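PDB 2VK9: alpha-toxin from Clostridium novyi, which is a large clostridial toxin, modelled here as its catalytic domain, which carries a GT-A type glycosyltransferase fold with a helical N-terminal region. Local coordinates for residues M178-K189 / K419-Y429. Numbering follows the deposited sequence.
Sequences MKLIYRYKRELK and KFKICETYDSY
The turn that joins helix 396-422 to helix 426-440 packs against helix 173-195 through Arg186 and Tyr182. Arg186 serves the end of the first helix, whose last turn presents carbonyl oxygens without helical N-H partners further along. With its chain extended from CG to NE, the guanidinium takes two of them near its own plane: NE donates to Phe420 O at 2.9 Å, almost in line with that carbonyl, and NH2 to Lys421 O at 2.7 Å, reached from above the carbonyl plane. A long, flat cation with several N-H groups suits this place, and its charge probably complements the negative end of the helix dipole. The same side chain also packs against Phe420, its CG lying over one ring face, 4.1 Å from the centroid. That ring, flat and wholly apolar, is a knob in a hole formed by Tyr182, Lys185, Arg186 and Lys189, and the aliphatic CD of Lys189 meets its edge at CE2.

Within the GT-A catalytic domain, this turn joins helical elements outside the central sheet. Tyr182 enters it with CG anti to the backbone N (chi1 177°), directing the ring between the two helices; tyrosine suits because its hydroxyl donates to Cys423 O, 2.8 Å away, while its ring packs among aromatics. Tyr426 CA covers one face, and the rings of Phe420, Tyr426 and Tyr429 gather obliquely about it as an aromatic cluster. At the far end, CG of Met178 lies 3.4 Å from Tyr426 CE2, and the flexible thioether bends beyond it to bring SD obliquely to the ring in a Met-aromatic contact; Phe464 also packs on Met178.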
loop_
_atom_site.group_PDB
_atom_site.type_symbol
_atom_site.label_atom_id
_atom_site.label_comp_id
_atom_site.label_asym_id
_atom_site.label_seq_id
_atom_site.Cartn_x
_atom_site.Cartn_y
_atom_site.Cartn_z
ATOM N N MET A 178 11.196 22.118 9.431
ATOM C CA MET A 178 11.806 20.994 8.727
ATOM C C MET A 178 13.327 21.003 8.815
ATOM O O MET A 178 13.950 19.942 8.921
ATOM C CB MET A 178 11.365 20.962 7.263
ATOM C CG MET A 178 11.921 19.780 6.450
ATOM S SD MET A 178 11.307 18.143 6.930
ATOM C CE MET A 178 9.547 18.483 6.941
ATOM N N LYS A 179 13.918 22.194 8.767
ATOM C CA LYS A 179 15.372 22.337 8.874
ATOM C C LYS A 179 15.843 21.723 10.184
ATOM O O LYS A 179 16.910 21.115 10.245
ATOM C CB LYS A 179 15.795 23.813 8.819
ATOM C CG LYS A 179 15.567 24.517 7.480
ATOM C CD LYS A 179 16.216 25.909 7.487
ATOM C CE LYS A 179 15.656 26.838 6.393
ATOM N NZ LYS A 179 15.963 28.281 6.681
ATOM N N LEU A 180 15.024 21.882 11.219
ATOM C CA LEU A 180 15.335 21.390 12.551
ATOM C C LEU A 180 14.986 19.903 12.706
ATOM O O LEU A 180 15.765 19.136 13.294
ATOM C CB LEU A 180 14.608 22.236 13.599
ATOM C CG LEU A 180 15.021 22.082 15.064
ATOM C CD1 LEU A 180 16.444 22.577 15.284
ATOM C CD2 LEU A 180 14.042 22.804 15.980
ATOM N N ILE A 181 13.821 19.507 12.186
ATOM C CA ILE A 181 13.428 18.092 12.119
ATOM C C ILE A 181 14.492 17.263 11.401
ATOM O O ILE A 181 14.818 16.165 11.839
ATOM C CB ILE A 181 12.043 17.897 11.460
ATOM C CG1 ILE A 181 10.941 18.374 12.410
ATOM C CG2 ILE A 181 11.814 16.433 11.095
ATOM C CD1 ILE A 181 9.550 18.413 11.800
ATOM N N TYR A 182 15.043 17.800 10.316
ATOM C CA TYR A 182 16.160 17.157 9.631
ATOM C C TYR A 182 17.300 16.875 10.600
ATOM O O TYR A 182 17.807 15.763 10.638
ATOM C CB TYR A 182 16.653 18.007 8.450
ATOM C CG TYR A 182 17.860 17.446 7.725
ATOM C CD1 TYR A 182 17.714 16.473 6.742
ATOM C CD2 TYR A 182 19.146 17.890 8.019
ATOM C CE1 TYR A 182 18.820 15.957 6.067
ATOM C CE2 TYR A 182 20.261 17.373 7.353
ATOM C CZ TYR A 182 20.087 16.410 6.377
ATOM O OH TYR A 182 21.173 15.893 5.709
ATOM N N ARG A 183 17.693 17.879 11.380
ATOM C CA ARG A 183 18.803 17.740 12.330
ATOM C C ARG A 183 18.539 16.680 13.402
ATOM O O ARG A 183 19.451 15.940 13.784
ATOM C CB ARG A 183 19.121 19.088 12.991
ATOM C CG ARG A 183 20.269 19.847 12.354
ATOM C CD ARG A 183 20.334 21.270 12.887
ATOM N NE ARG A 183 21.465 22.002 12.313
ATOM C CZ ARG A 183 21.423 23.276 11.919
ATOM N NH1 ARG A 183 20.296 23.980 12.020
ATOM N NH2 ARG A 183 22.513 23.843 11.403
ATOM N N TYR A 184 17.299 16.625 13.884
ATOM C CA TYR A 184 16.889 15.632 14.858
ATOM C C TYR A 184 17.029 14.240 14.267
ATOM O O TYR A 184 17.641 13.359 14.872
ATOM C CB TYR A 184 15.445 15.868 15.305
ATOM C CG TYR A 184 15.226 17.101 16.165
ATOM C CD1 TYR A 184 13.960 17.678 16.277
ATOM C CD2 TYR A 184 16.274 17.686 16.871
ATOM C CE1 TYR A 184 13.745 18.804 17.074
ATOM C CE2 TYR A 184 16.069 18.808 17.663
ATOM C CZ TYR A 184 14.805 19.364 17.761
ATOM O OH TYR A 184 14.610 20.480 18.551
ATOM N N LYS A 185 16.478 14.057 13.069
ATOM C CA LYS A 185 16.516 12.773 12.372
ATOM C C LYS A 185 17.951 12.355 12.121
ATOM O O LYS A 185 18.283 11.173 12.184
ATOM C CB LYS A 185 15.763 12.856 11.043
ATOM C CG LYS A 185 14.267 13.014 11.189
ATOM C CD LYS A 185 13.584 13.077 9.843
ATOM C CE LYS A 185 12.188 12.473 9.921
ATOM N NZ LYS A 185 11.652 12.096 8.572
ATOM N N ARG A 186 18.799 13.338 11.847
ATOM C CA ARG A 186 20.178 13.073 11.511
ATOM C C ARG A 186 20.970 12.632 12.733
ATOM O O ARG A 186 21.851 11.772 12.635
ATOM C CB ARG A 186 20.817 14.289 10.855
ATOM C CG ARG A 186 21.821 13.887 9.810
ATOM C CD ARG A 186 22.567 15.055 9.221
ATOM N NE ARG A 186 23.845 14.577 8.710
ATOM C CZ ARG A 186 25.017 14.760 9.314
ATOM N NH1 ARG A 186 25.094 15.453 10.445
ATOM N NH2 ARG A 186 26.120 14.263 8.773
ATOM N N GLU A 187 20.639 13.207 13.886
ATOM C CA GLU A 187 21.300 12.842 15.135
ATOM C C GLU A 187 20.775 11.534 15.706
ATOM O O GLU A 187 21.514 10.799 16.365
ATOM C CB GLU A 187 21.197 13.976 16.151
ATOM C CG GLU A 187 22.214 15.083 15.864
ATOM C CD GLU A 187 22.179 16.210 16.880
ATOM O OE1 GLU A 187 21.068 16.730 17.177
ATOM O OE2 GLU A 187 23.272 16.582 17.375
ATOM N N LEU A 188 19.502 11.249 15.440
ATOM C CA LEU A 188 18.921 9.964 15.795
ATOM C C LEU A 188 19.588 8.852 15.000
ATOM O O LEU A 188 19.864 7.794 15.547
ATOM C CB LEU A 188 17.398 9.950 15.596
ATOM C CG LEU A 188 16.671 8.639 15.942
ATOM C CD1 LEU A 188 16.634 8.358 17.434
ATOM C CD2 LEU A 188 15.277 8.612 15.380
ATOM N N LYS A 189 19.869 9.096 13.724
ATOM C CA LYS A 189 20.540 8.084 12.908
ATOM C C LYS A 189 21.966 7.834 13.379
ATOM O O LYS A 189 22.434 6.702 13.352
ATOM C CB LYS A 189 20.532 8.437 11.416
ATOM C CG LYS A 189 20.865 7.235 10.533
ATOM C CD LYS A 189 21.268 7.637 9.111
ATOM C CE LYS A 189 21.775 6.421 8.321
ATOM N NZ LYS A 189 20.830 5.251 8.397
ATOM N N LYS A 419 24.252 11.319 0.997
ATOM C CA LYS A 419 24.037 12.750 1.149
ATOM C C LYS A 419 23.310 13.097 2.456
ATOM O O LYS A 419 23.195 14.263 2.823
ATOM C CB LYS A 419 23.311 13.325 -0.075
ATOM C CG LYS A 419 24.231 13.593 -1.270
ATOM C CD LYS A 419 24.535 12.320 -2.063
ATOM C CE LYS A 419 25.977 12.290 -2.579
ATOM N NZ LYS A 419 26.310 13.406 -3.510
ATOM N N PHE A 420 22.816 12.082 3.155
ATOM C CA PHE A 420 22.217 12.281 4.472
ATOM C C PHE A 420 23.325 12.134 5.501
ATOM O O PHE A 420 23.310 12.766 6.553
ATOM C CB PHE A 420 21.107 11.255 4.698
ATOM C CG PHE A 420 20.349 11.438 5.982
ATOM C CD1 PHE A 420 19.392 12.436 6.104
ATOM C CD2 PHE A 420 20.569 10.587 7.059
ATOM C CE1 PHE A 420 18.678 12.599 7.292
ATOM C CE2 PHE A 420 19.862 10.744 8.240
ATOM C CZ PHE A 420 18.911 11.752 8.356
ATOM N N LYS A 421 24.292 11.289 5.159
ATOM C CA LYS A 421 25.500 11.092 5.942
ATOM C C LYS A 421 26.439 12.309 5.840
ATOM O O LYS A 421 27.101 12.669 6.819
ATOM C CB LYS A 421 26.208 9.810 5.478
ATOM C CG LYS A 421 27.446 9.454 6.269
ATOM C CD LYS A 421 27.880 8.029 6.019
ATOM C CE LYS A 421 28.959 7.638 7.014
ATOM N NZ LYS A 421 28.966 6.169 7.237
ATOM N N ILE A 422 26.487 12.932 4.659
ATOM C CA ILE A 422 27.352 14.090 4.439
ATOM C C ILE A 422 26.684 15.389 4.881
ATOM O O ILE A 422 27.141 16.028 5.827
ATOM C CB ILE A 422 27.866 14.187 2.971
ATOM C CG1 ILE A 422 28.912 13.100 2.700
ATOM C CG2 ILE A 422 28.491 15.562 2.698
ATOM C CD1 ILE A 422 29.410 13.041 1.246
ATOM N N CYS A 423 25.606 15.772 4.206
ATOM C CA CYS A 423 24.986 17.078 4.425
ATOM C C CYS A 423 24.603 17.306 5.879
ATOM O O CYS A 423 23.818 16.549 6.447
ATOM C CB CYS A 423 23.772 17.265 3.516
ATOM S SG CYS A 423 24.157 17.125 1.754
ATOM N N GLU A 424 25.167 18.358 6.466
ATOM C CA GLU A 424 24.974 18.665 7.881
ATOM C C GLU A 424 23.753 19.556 8.133
ATOM O O GLU A 424 23.263 19.645 9.263
ATOM C CB GLU A 424 26.236 19.301 8.456
ATOM C CG GLU A 424 26.380 19.140 9.964
ATOM C CD GLU A 424 27.602 19.864 10.527
ATOM O OE1 GLU A 424 28.552 20.140 9.754
ATOM O OE2 GLU A 424 27.610 20.149 11.748
ATOM N N THR A 425 23.263 20.205 7.079
ATOM C CA THR A 425 22.049 21.022 7.159
ATOM C C THR A 425 21.067 20.655 6.037
ATOM O O THR A 425 21.469 20.119 5.005
ATOM C CB THR A 425 22.371 22.549 7.168
ATOM O OG1 THR A 425 21.164 23.304 6.990
ATOM C CG2 THR A 425 23.360 22.925 6.065
ATOM N N TYR A 426 19.785 20.942 6.247
ATOM C CA TYR A 426 18.740 20.559 5.292
ATOM C C TYR A 426 18.834 21.289 3.955
ATOM O O TYR A 426 18.561 20.697 2.908
ATOM C CB TYR A 426 17.355 20.767 5.901
ATOM C CG TYR A 426 16.218 20.200 5.079
ATOM C CD1 TYR A 426 16.208 18.858 4.692
ATOM C CD2 TYR A 426 15.139 20.998 4.708
ATOM C CE1 TYR A 426 15.153 18.330 3.948
ATOM C CE2 TYR A 426 14.082 20.482 3.962
ATOM C CZ TYR A 426 14.095 19.149 3.590
ATOM O OH TYR A 426 13.052 18.641 2.857
ATOM N N ASP A 427 19.197 22.572 4.002
ATOM C CA ASP A 427 19.423 23.376 2.807
ATOM C C ASP A 427 20.446 22.674 1.936
ATOM O O ASP A 427 20.216 22.441 0.749
ATOM C CB ASP A 427 19.964 24.763 3.182
ATOM C CG ASP A 427 18.885 25.715 3.696
ATOM O OD1 ASP A 427 17.686 25.538 3.366
ATOM O OD2 ASP A 427 19.252 26.667 4.424
ATOM N N SER A 428 21.576 22.338 2.548
ATOM C CA SER A 428 22.672 21.660 1.875
ATOM C C SER A 428 22.230 20.280 1.387
ATOM O O SER A 428 22.688 19.806 0.339
ATOM C CB SER A 428 23.875 21.557 2.824
ATOM O OG SER A 428 24.926 20.773 2.279
ATOM N N TYR A 429 21.327 19.655 2.149
ATOM C CA TYR A 429 20.768 18.349 1.802
ATOM C C TYR A 429 19.986 18.398 0.489
ATOM O O TYR A 429 20.300 17.649 -0.430
ATOM C CB TYR A 429 19.911 17.776 2.947
ATOM C CG TYR A 429 19.125 16.533 2.561
ATOM C CD1 TYR A 429 19.734 15.273 2.531
ATOM C CD2 TYR A 429 17.779 16.621 2.207
ATOM C CE1 TYR A 429 19.020 14.134 2.163
ATOM C CE2 TYR A 429 17.059 15.490 1.834
ATOM C CZ TYR A 429 17.683 14.251 1.815
ATOM O OH TYR A 429 16.960 13.134 1.450
#